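2-hydroxyisobutyryl-CoA synthetase (PDB 6HE0) belongs to the ANL superfamily of AMP-binding enzymes, with an AMP-binding domain followed by a smaller C-terminal domain. Local coordinates at residues 342-347 / 367-372. Residues are numbered along the deposited sequence; the frame is centred on the assembly and turned at random.
Sequences SGDLTL and FGRIDD. With 8LE ([[(2~{R},3~{S},4~{R},5~{R})-5-(6-aminopurin-9-yl)-3,4-bis(oxidanyl)oxolan-2-yl]methoxy-oxidanyl-phosphoryl] 2-methyl-2-oxidanyl-propanoate), chain B.
Asp344 and Arg369 meet as an ionic pair on one face of the sheet, NH1 of Arg369 lying 2.9 Å from OD1 of Asp344. The carboxylate and guanidinium planes stand nearly perpendicular, 81° apart, and NH1 comes in from above the carboxylate rather than within its plane. Bends at chi2 and chi3 fold the arginine back over the backbone of 342-347, so that Gly343 O sits over one face of the guanidinium and NH1 also makes a weak bond to Ser342 O. Asp371 takes the other side of the group: NE goes to its OD1, and NH2 to its OD2 at 2.7 Å, a side-on grip in the plane of the guanidinium that fixes its rotation.

Asp344 and Arg369 both reach the ligand 8LE. Asp344 spreads its two oxygens over the ribose hydroxyls, OD1 2.6 Å from O2' and OD2 2.7 Å from O3', the ribose-binding aspartate arrangement familiar in ANL enzymes; NH1 of Arg369 lies near O3'. A water donates to both Asp344 OD1 and Gly368 O, tying the carboxylate to the neighbouring strand.

Beneath the side chains the backbones run antiparallel, with Asp344 and Arg369 as a non-hydrogen-bonded pair and 366-369 at the edge of its five-stranded sheet. Ile370 N bonds to Gly343 O at 2.8 Å and Phe367 N to Leu345 O at 2.9 Å, whereas Leu345 N to Gly368 O is weak.

Apolar contact lies on the opposite face, where Leu345 and Ile370 cross at about a right angle, CD1 of Leu345 3.8 Å from CG2 of Ile370.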
loop_
_atom_site.group_PDB
_atom_site.type_symbol
_atom_site.label_atom_id
_atom_site.label_comp_id
_atom_site.label_asym_id
_atom_site.label_seq_id
_atom_site.Cartn_x
_atom_site.Cartn_y
_atom_site.Cartn_z
ATOM N N SER A 342 24.707 8.490 -7.789
ATOM C CA SER A 342 23.539 7.929 -8.442
ATOM C C SER A 342 23.917 6.949 -9.569
ATOM O O SER A 342 23.252 5.928 -9.734
ATOM C CB SER A 342 22.657 9.040 -8.989
ATOM O OG SER A 342 23.233 9.564 -10.172
ATOM N N GLY A 343 24.918 7.317 -10.375
ATOM C CA GLY A 343 25.341 6.531 -11.527
ATOM C C GLY A 343 24.524 6.842 -12.766
ATOM O O GLY A 343 24.765 6.262 -13.831
ATOM N N ASP A 344 23.534 7.752 -12.633
ATOM C CA ASP A 344 22.686 8.227 -13.738
ATOM C C ASP A 344 23.414 9.308 -14.483
ATOM O O ASP A 344 24.428 9.793 -13.995
ATOM C CB ASP A 344 21.422 8.871 -13.165
ATOM C CG ASP A 344 20.560 7.880 -12.458
ATOM O OD1 ASP A 344 20.346 6.786 -13.023
ATOM O OD2 ASP A 344 20.194 8.144 -11.279
ATOM N N LEU A 345 22.859 9.750 -15.628
ATOM C CA LEU A 345 23.412 10.855 -16.416
ATOM C C LEU A 345 22.338 11.944 -16.597
ATOM O O LEU A 345 21.141 11.651 -16.735
ATOM C CB LEU A 345 23.939 10.389 -17.791
ATOM C CG LEU A 345 25.421 9.991 -18.013
ATOM C CD1 LEU A 345 26.413 10.451 -16.928
ATOM C CD2 LEU A 345 25.581 8.593 -18.559
ATOM N N THR A 346 22.786 13.203 -16.595
ATOM C CA THR A 346 21.914 14.359 -16.753
ATOM C C THR A 346 22.711 15.572 -17.241
ATOM O O THR A 346 23.932 15.661 -17.055
ATOM C CB THR A 346 21.130 14.667 -15.433
ATOM O OG1 THR A 346 20.026 15.531 -15.710
ATOM C CG2 THR A 346 22.009 15.313 -14.346
ATOM N N LEU A 347 21.992 16.511 -17.840
ATOM C CA LEU A 347 22.528 17.772 -18.252
ATOM C C LEU A 347 21.930 18.785 -17.280
ATOM O O LEU A 347 20.711 18.870 -17.156
ATOM C CB LEU A 347 22.111 18.100 -19.704
ATOM C CG LEU A 347 22.985 19.149 -20.399
ATOM C CD1 LEU A 347 22.945 18.977 -21.893
ATOM C CD2 LEU A 347 22.545 20.576 -20.047
ATOM N N PHE A 367 18.613 10.633 -17.792
ATOM C CA PHE A 367 18.671 9.545 -18.764
ATOM C C PHE A 367 20.058 8.950 -18.878
ATOM O O PHE A 367 21.040 9.677 -19.043
ATOM C CB PHE A 367 18.209 10.000 -20.170
ATOM C CG PHE A 367 18.141 8.828 -21.127
ATOM C CD1 PHE A 367 16.992 8.039 -21.208
ATOM C CD2 PHE A 367 19.243 8.474 -21.896
ATOM C CE1 PHE A 367 16.960 6.906 -22.030
ATOM C CE2 PHE A 367 19.218 7.325 -22.705
ATOM C CZ PHE A 367 18.073 6.565 -22.788
ATOM N N GLY A 368 20.116 7.635 -18.925
ATOM C CA GLY A 368 21.391 6.969 -19.128
ATOM C C GLY A 368 22.161 6.750 -17.851
ATOM O O GLY A 368 21.880 7.367 -16.814
ATOM N N ARG A 369 23.143 5.850 -17.934
ATOM C CA ARG A 369 23.925 5.407 -16.789
ATOM C C ARG A 369 25.389 5.288 -17.087
ATOM O O ARG A 369 25.774 5.095 -18.237
ATOM C CB ARG A 369 23.415 4.018 -16.339
ATOM C CG ARG A 369 21.933 3.917 -15.954
ATOM C CD ARG A 369 21.613 4.247 -14.518
ATOM N NE ARG A 369 22.544 3.588 -13.605
ATOM C CZ ARG A 369 22.629 3.836 -12.306
ATOM N NH1 ARG A 369 21.793 4.694 -11.730
ATOM N NH2 ARG A 369 23.548 3.234 -11.574
ATOM N N ILE A 370 26.211 5.302 -16.038
ATOM C CA ILE A 370 27.667 5.089 -16.142
ATOM C C ILE A 370 27.992 3.599 -16.027
ATOM O O ILE A 370 29.119 3.175 -16.268
ATOM C CB ILE A 370 28.484 5.970 -15.157
ATOM C CG1 ILE A 370 28.220 5.580 -13.669
ATOM C CG2 ILE A 370 28.214 7.457 -15.427
ATOM C CD1 ILE A 370 29.047 6.374 -12.591
ATOM N N ASP A 371 26.987 2.801 -15.715
ATOM C CA ASP A 371 27.126 1.358 -15.535
ATOM C C ASP A 371 26.104 0.645 -16.422
ATOM O O ASP A 371 25.512 1.286 -17.286
ATOM C CB ASP A 371 26.991 1.002 -14.028
ATOM C CG ASP A 371 25.639 1.355 -13.416
ATOM O OD1 ASP A 371 24.638 1.479 -14.183
ATOM O OD2 ASP A 371 25.572 1.493 -12.186
ATOM N N ASP A 372 25.896 -0.661 -16.232
ATOM C CA ASP A 372 25.008 -1.416 -17.112
ATOM C C ASP A 372 23.577 -1.569 -16.567
ATOM O O ASP A 372 22.806 -2.355 -17.106
ATOM C CB ASP A 372 25.642 -2.781 -17.473
ATOM C CG ASP A 372 25.984 -3.682 -16.299
ATOM O OD1 ASP A 372 25.735 -3.273 -15.139
ATOM O OD2 ASP A 372 26.548 -4.778 -16.535
HETATM C C2 8LE B . 14.750 8.932 -15.059
HETATM C CAA 8LE B . 11.914 6.580 -5.756
HETATM C CAZ 8LE B . 12.083 6.436 -7.271
HETATM C CAB 8LE B . 12.702 7.708 -7.840
HETATM O OAF 8LE B . 10.786 6.268 -7.864
HETATM C CAS 8LE B . 12.969 5.226 -7.542
HETATM O OAD 8LE B . 12.769 4.468 -8.471
HETATM O OAQ 8LE B . 14.063 4.920 -6.639
HETATM P PBC 8LE B . 15.162 3.782 -6.910
HETATM O OAI 8LE B . 16.292 3.976 -5.921
HETATM O OAE 8LE B . 14.618 2.395 -6.773
HETATM O "O5'" 8LE B . 15.712 3.913 -8.408
HETATM C "C5'" 8LE B . 16.329 5.111 -8.842
HETATM C "C4'" 8LE B . 16.835 4.871 -10.248
HETATM O "O4'" 8LE B . 15.742 4.708 -11.172
HETATM C "C3'" 8LE B . 17.596 6.097 -10.688
HETATM O "O3'" 8LE B . 18.989 5.828 -10.535
HETATM C "C2'" 8LE B . 17.204 6.290 -12.146
HETATM O "O2'" 8LE B . 18.062 5.540 -13.003
HETATM C "C1'" 8LE B . 15.837 5.640 -12.262
HETATM N N9 8LE B . 14.819 6.724 -12.164
HETATM C C8 8LE B . 14.018 6.973 -11.114
HETATM N N7 8LE B . 13.240 8.033 -11.399
HETATM C C5 8LE B . 13.611 8.494 -12.611
HETATM C C4 8LE B . 14.606 7.662 -13.094
HETATM N N3 8LE B . 15.147 7.882 -14.330
HETATM N N1 8LE B . 13.754 9.732 -14.632
HETATM C C6 8LE B . 13.188 9.555 -13.415
HETATM N N6 8LE B . 12.204 10.381 -12.999
HETATM O O HOH W 1 19.497 7.433 -15.583
#